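Local coordinates for Bak protein (Grouper iridovirus, PDB 5VMN) that inhibits apoptosis of the infected host cell as a viral Bcl-2 protein that exclusively sequesters the pro-apoptotic protein Bim, at residues I9-G17 and L75-T83. Numbering follows the deposited sequence.
With NO3 (nitrate ion), chain F; NO3 (nitrate ion), chain G.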
ATOM      1  N   ILE A   9       1.438  -9.626   0.462  1.00 46.23           N
ATOM      2  CA  ILE A   9       2.008  -8.749   1.471  1.00 43.78           C
ATOM      3  C   ILE A   9       1.074  -8.747   2.665  1.00 38.75           C
ATOM      4  O   ILE A   9      -0.146  -8.616   2.520  1.00 39.58           O
ATOM      5  CB  ILE A   9       2.219  -7.311   0.952  1.00 35.53           C
ATOM      6  CG1 ILE A   9       3.181  -7.296  -0.220  1.00 37.02           C
ATOM      7  CG2 ILE A   9       2.757  -6.407   2.060  1.00 39.42           C
ATOM      8  CD1 ILE A   9       4.576  -7.802   0.111  1.00 41.01           C
ATOM      9  N   ASN A  10       1.658  -8.838   3.845  1.00 36.12           N
ATOM     10  CA  ASN A  10       0.905  -8.725   5.089  1.00 40.16           C
ATOM     11  C   ASN A  10       0.738  -7.248   5.393  1.00 34.64           C
ATOM     12  O   ASN A  10       1.613  -6.645   6.019  1.00 33.55           O
ATOM     13  CB  ASN A  10       1.660  -9.416   6.215  1.00 38.22           C
ATOM     14  CG  ASN A  10       0.865  -9.486   7.499  1.00 41.85           C
ATOM     15  OD1 ASN A  10      -0.100  -8.765   7.684  1.00 42.99           O
ATOM     16  ND2 ASN A  10       1.284 -10.374   8.402  1.00 56.50           N
ATOM     17  N   PHE A  11      -0.388  -6.660   4.961  1.00 34.85           N
ATOM     18  CA  PHE A  11      -0.551  -5.204   5.071  1.00 35.68           C
ATOM     19  C   PHE A  11      -0.720  -4.761   6.517  1.00 36.14           C
ATOM     20  O   PHE A  11      -0.280  -3.671   6.884  1.00 31.70           O
ATOM     21  CB  PHE A  11      -1.729  -4.711   4.214  1.00 36.41           C
ATOM     22  CG  PHE A  11      -1.514  -4.913   2.718  1.00 36.66           C
ATOM     23  CD1 PHE A  11      -0.588  -4.154   2.026  1.00 33.38           C
ATOM     24  CD2 PHE A  11      -2.208  -5.886   2.025  1.00 49.57           C
ATOM     25  CE1 PHE A  11      -0.370  -4.358   0.666  1.00 34.10           C
ATOM     26  CE2 PHE A  11      -1.993  -6.088   0.675  1.00 51.08           C
ATOM     27  CZ  PHE A  11      -1.072  -5.317  -0.004  1.00 43.26           C
ATOM     28  N   SER A  12      -1.318  -5.589   7.362  1.00 35.09           N
ATOM     29  CA  SER A  12      -1.381  -5.249   8.778  1.00 35.53           C
ATOM     30  C   SER A  12       0.013  -5.165   9.394  1.00 33.59           C
ATOM     31  O   SER A  12       0.317  -4.217  10.127  1.00 32.50           O
ATOM     32  CB  SER A  12      -2.236  -6.276   9.517  1.00 42.48           C
ATOM     33  OG  SER A  12      -2.335  -5.934  10.877  1.00 56.89           O
ATOM     34  N   ALA A  13       0.884  -6.137   9.100  1.00 33.86           N
ATOM     35  CA  ALA A  13       2.247  -6.058   9.612  1.00 33.26           C
ATOM     36  C   ALA A  13       2.975  -4.861   9.027  1.00 31.59           C
ATOM     37  O   ALA A  13       3.719  -4.175   9.730  1.00 30.88           O
ATOM     38  CB  ALA A  13       3.023  -7.344   9.296  1.00 34.19           C
ATOM     39  N   LEU A  14       2.763  -4.593   7.743  1.00 31.15           N
ATOM     40  CA  LEU A  14       3.408  -3.460   7.100  1.00 29.81           C
ATOM     41  C   LEU A  14       3.080  -2.170   7.824  1.00 28.72           C
ATOM     42  O   LEU A  14       3.967  -1.362   8.107  1.00 27.90           O
ATOM     43  CB  LEU A  14       2.966  -3.369   5.647  1.00 29.90           C
ATOM     44  CG  LEU A  14       3.541  -2.206   4.804  1.00 28.82           C
ATOM     45  CD1 LEU A  14       4.958  -2.415   4.456  1.00 29.51           C
ATOM     46  CD2 LEU A  14       2.745  -2.048   3.526  1.00 37.06           C
ATOM     47  N   LEU A  15       1.801  -1.925   8.064  1.00 28.96           N
ATOM     48  CA  LEU A  15       1.409  -0.637   8.626  1.00 28.17           C
ATOM     49  C   LEU A  15       1.687  -0.533  10.121  1.00 28.64           C
ATOM     50  O   LEU A  15       1.776   0.582  10.655  1.00 32.20           O
ATOM     51  CB  LEU A  15      -0.076  -0.387   8.334  1.00 29.43           C
ATOM     52  CG  LEU A  15      -0.372  -0.360   6.825  1.00 32.84           C
ATOM     53  CD1 LEU A  15      -1.828  -0.091   6.563  1.00 46.86           C
ATOM     54  CD2 LEU A  15       0.466   0.659   6.065  1.00 41.60           C
ATOM     55  N   ARG A  16       1.831  -1.648  10.809  1.00 29.32           N
ATOM     56  CA  ARG A  16       2.185  -1.614  12.221  1.00 31.43           C
ATOM     57  C   ARG A  16       3.689  -1.477  12.401  1.00 40.35           C
ATOM     58  O   ARG A  16       4.133  -1.010  13.449  1.00 43.43           O
ATOM     59  CB  ARG A  16       1.652  -2.854  12.931  1.00 36.27           C
ATOM     60  CG  ARG A  16       0.133  -2.800  13.132  1.00 43.78           C
ATOM     61  CD  ARG A  16      -0.490  -4.071  13.740  1.00 53.15           C
ATOM     62  NE  ARG A  16      -1.870  -3.804  14.168  1.00 53.68           N
ATOM     63  CZ  ARG A  16      -2.929  -3.756  13.358  1.00 67.41           C
ATOM     64  NH1 ARG A  16      -4.135  -3.489  13.856  1.00 62.27           N
ATOM     65  NH2 ARG A  16      -2.794  -3.959  12.051  1.00 75.29           N
ATOM     66  N   GLY A  17       4.471  -1.852  11.390  1.00 38.57           N
ATOM     67  CA  GLY A  17       5.893  -1.556  11.374  1.00 37.19           C
ATOM     68  C   GLY A  17       6.675  -2.246  12.468  1.00 50.54           C
ATOM     69  O   GLY A  17       7.736  -1.759  12.871  1.00 51.19           O
ATOM     70  N   LEU A  75       0.709   3.186  -0.582  1.00 19.16           N
ATOM     71  CA  LEU A  75       1.038   2.621   0.711  1.00 19.57           C
ATOM     72  C   LEU A  75       1.420   3.716   1.703  1.00 18.10           C
ATOM     73  O   LEU A  75       1.053   3.646   2.880  1.00 20.54           O
ATOM     74  CB  LEU A  75       2.168   1.594   0.555  1.00 18.72           C
ATOM     75  CG  LEU A  75       1.845   0.369  -0.290  1.00 20.62           C
ATOM     76  CD1 LEU A  75       3.088  -0.511  -0.378  1.00 23.06           C
ATOM     77  CD2 LEU A  75       0.722  -0.409   0.310  1.00 22.55           C
ATOM     78  N   GLY A  76       2.203   4.699   1.266  1.00 18.38           N
ATOM     79  CA  GLY A  76       2.650   5.727   2.183  1.00 19.36           C
ATOM     80  C   GLY A  76       1.498   6.557   2.708  1.00 22.43           C
ATOM     81  O   GLY A  76       1.504   6.978   3.862  1.00 20.29           O
ATOM     82  N   ILE A  77       0.527   6.846   1.846  1.00 18.45           N
ATOM     83  CA  ILE A  77      -0.698   7.529   2.285  1.00 20.11           C
ATOM     84  C   ILE A  77      -1.453   6.655   3.278  1.00 22.33           C
ATOM     85  O   ILE A  77      -1.918   7.120   4.327  1.00 21.68           O
ATOM     86  CB  ILE A  77      -1.571   7.882   1.070  1.00 20.75           C
ATOM     87  CG1 ILE A  77      -0.903   8.955   0.227  1.00 23.77           C
ATOM     88  CG2 ILE A  77      -2.958   8.415   1.515  1.00 22.90           C
ATOM     89  CD1 ILE A  77      -1.484   9.050  -1.127  1.00 32.32           C
ATOM     90  N   SER A  78      -1.598   5.373   2.960  1.00 21.23           N
ATOM     91  CA  SER A  78      -2.269   4.476   3.887  1.00 21.22           C
ATOM     92  C   SER A  78      -1.577   4.465   5.246  1.00 21.84           C
ATOM     93  O   SER A  78      -2.240   4.404   6.289  1.00 22.41           O
ATOM     94  CB  SER A  78      -2.329   3.058   3.311  1.00 24.88           C
ATOM     95  OG  SER A  78      -2.996   3.075   2.058  1.00 26.08           O
ATOM     96  N   GLN A  79      -0.237   4.451   5.251  1.00 21.88           N
ATOM     97  CA  GLN A  79       0.511   4.473   6.506  1.00 19.96           C
ATOM     98  C   GLN A  79       0.246   5.732   7.322  1.00 21.17           C
ATOM     99  O   GLN A  79       0.082   5.667   8.552  1.00 23.36           O
ATOM    100  CB  GLN A  79       2.008   4.352   6.209  1.00 20.14           C
ATOM    101  CG  GLN A  79       2.889   4.373   7.452  1.00 22.65           C
ATOM    102  CD  GLN A  79       2.749   3.142   8.282  1.00 29.14           C
ATOM    103  OE1 GLN A  79       3.391   2.133   8.012  1.00 29.39           O
ATOM    104  NE2 GLN A  79       1.914   3.207   9.312  1.00 27.21           N
ATOM    105  N   LEU A  80       0.169   6.884   6.659  1.00 21.53           N
ATOM    106  CA  LEU A  80      -0.110   8.121   7.375  1.00 21.55           C
ATOM    107  C   LEU A  80      -1.501   8.084   7.999  1.00 23.28           C
ATOM    108  O   LEU A  80      -1.677   8.476   9.163  1.00 24.51           O
ATOM    109  CB  LEU A  80       0.060   9.306   6.428  1.00 21.25           C
ATOM    110  CG  LEU A  80       1.521   9.560   6.018  1.00 25.10           C
ATOM    111  CD1 LEU A  80       1.578  10.539   4.873  1.00 24.80           C
ATOM    112  CD2 LEU A  80       2.312  10.140   7.194  1.00 32.17           C
ATOM    113  N   TYR A  81      -2.492   7.572   7.264  1.00 22.40           N
ATOM    114  CA  TYR A  81      -3.813   7.388   7.867  1.00 23.92           C
ATOM    115  C   TYR A  81      -3.758   6.427   9.045  1.00 23.65           C
ATOM    116  O   TYR A  81      -4.392   6.665  10.075  1.00 26.79           O
ATOM    117  CB  TYR A  81      -4.809   6.845   6.838  1.00 21.71           C
ATOM    118  CG  TYR A  81      -5.488   7.888   5.983  1.00 21.55           C
ATOM    119  CD1 TYR A  81      -6.349   8.814   6.539  1.00 23.10           C
ATOM    120  CD2 TYR A  81      -5.358   7.867   4.605  1.00 22.00           C
ATOM    121  CE1 TYR A  81      -7.007   9.733   5.738  1.00 22.96           C
ATOM    122  CE2 TYR A  81      -6.007   8.794   3.799  1.00 20.65           C
ATOM    123  CZ  TYR A  81      -6.841   9.703   4.379  1.00 21.90           C
ATOM    124  OH  TYR A  81      -7.510  10.596   3.590  1.00 22.72           O
ATOM    125  N   PHE A  82      -3.050   5.304   8.883  1.00 22.96           N
ATOM    126  CA  PHE A  82      -2.998   4.286   9.924  1.00 24.28           C
ATOM    127  C   PHE A  82      -2.341   4.830  11.182  1.00 28.72           C
ATOM    128  O   PHE A  82      -2.856   4.657  12.297  1.00 29.52           O
ATOM    129  CB  PHE A  82      -2.247   3.071   9.364  1.00 23.52           C
ATOM    130  CG  PHE A  82      -2.322   1.839  10.209  1.00 24.99           C
ATOM    131  CD1 PHE A  82      -1.433   1.649  11.249  1.00 26.28           C
ATOM    132  CD2 PHE A  82      -3.220   0.830   9.902  1.00 26.77           C
ATOM    133  CE1 PHE A  82      -1.451   0.486  11.996  1.00 31.08           C
ATOM    134  CE2 PHE A  82      -3.236  -0.346  10.642  1.00 29.32           C
ATOM    135  CZ  PHE A  82      -2.358  -0.507  11.695  1.00 32.00           C
ATOM    136  N   THR A  83      -1.226   5.539  11.021  1.00 25.56           N
ATOM    137  CA  THR A  83      -0.547   6.130  12.168  1.00 27.09           C
ATOM    138  C   THR A  83      -1.456   7.100  12.900  1.00 28.48           C
ATOM    139  O   THR A  83      -1.452   7.156  14.139  1.00 34.95           O
ATOM    140  CB  THR A  83       0.734   6.830  11.712  1.00 28.48           C
ATOM    141  OG1 THR A  83       1.624   5.847  11.181  1.00 27.75           O
ATOM    142  CG2 THR A  83       1.436   7.495  12.880  1.00 39.52           C
TER
HETATM  143  N   NO3 F 205      -3.031  -8.420   5.764  1.00 77.79           N
HETATM  144  O1  NO3 F 205      -3.013  -9.556   6.318  1.00 78.74           O
HETATM  145  O2  NO3 F 205      -3.163  -7.379   6.465  1.00 73.60           O
HETATM  146  O3  NO3 F 205      -2.923  -8.328   4.507  1.00 78.25           O
HETATM  147  N   NO3 G 206      -1.016  -8.216  -2.497  1.00 72.90           N
HETATM  148  O1  NO3 G 206      -2.171  -8.501  -2.067  1.00 75.37           O
HETATM  149  O2  NO3 G 206      -0.025  -8.356  -1.728  1.00 71.76           O
HETATM  150  O3  NO3 G 206      -0.848  -7.794  -3.682  1.00 53.24           O
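In the buried interior of this Bcl-2 helical bundle, the short helix 11-16 packs through Leu15 against Gln79 and Phe82 of helix 68-84, the two segment axes crossing at -69° with a closest approach of 10.0 Å. Leu15 CB sits squarely over one face of the Phe82 ring, 3.6 Å from its centroid, a CH-pi contact, while CD1 leans on the CD2 side of the same ring. With CG anti to its carbonyl carbon (chi1 -60°), the Leu15 side chain runs on past Gln79 in the opposite direction, bringing CD2 to 3.8 Å from Gln79 CA. The Gln79 chain bends at chi2 (70°), which turns its amide back to the short helix. There Gln79 NE2 donates to Leu15 O at 3.0 Å, a nearly straight bond on a carbonyl lone pair, lying almost in the plane of the amide. This bond holds a carbonyl near the C-terminal end of helix 11-16, just before Gly17 leaves helical geometry with positive phi. Arg16 CG lies 3.7 Å from Phe82 CZ at the rim of the ring; the guanidinium, as modelled, turns a face to that edge, and its NH1 forms a salt bridge with Glu88. One turn before Gln79, Leu75 CD2 meets both Phe11 CE1 and Leu14 CD2, each at 4.1 Å. At the other end of the short helix, a nitrate, probably from the crystallisation liquor, accepts from Phe11 N and Ser12 N. Helix 68-84 begins at an Asn-Trp-Gly-Arg BH1 signature, consistent with the central hydrophobic helix whose burial by neighbours, here including helix 88-103, characterises the Bcl-2 fold.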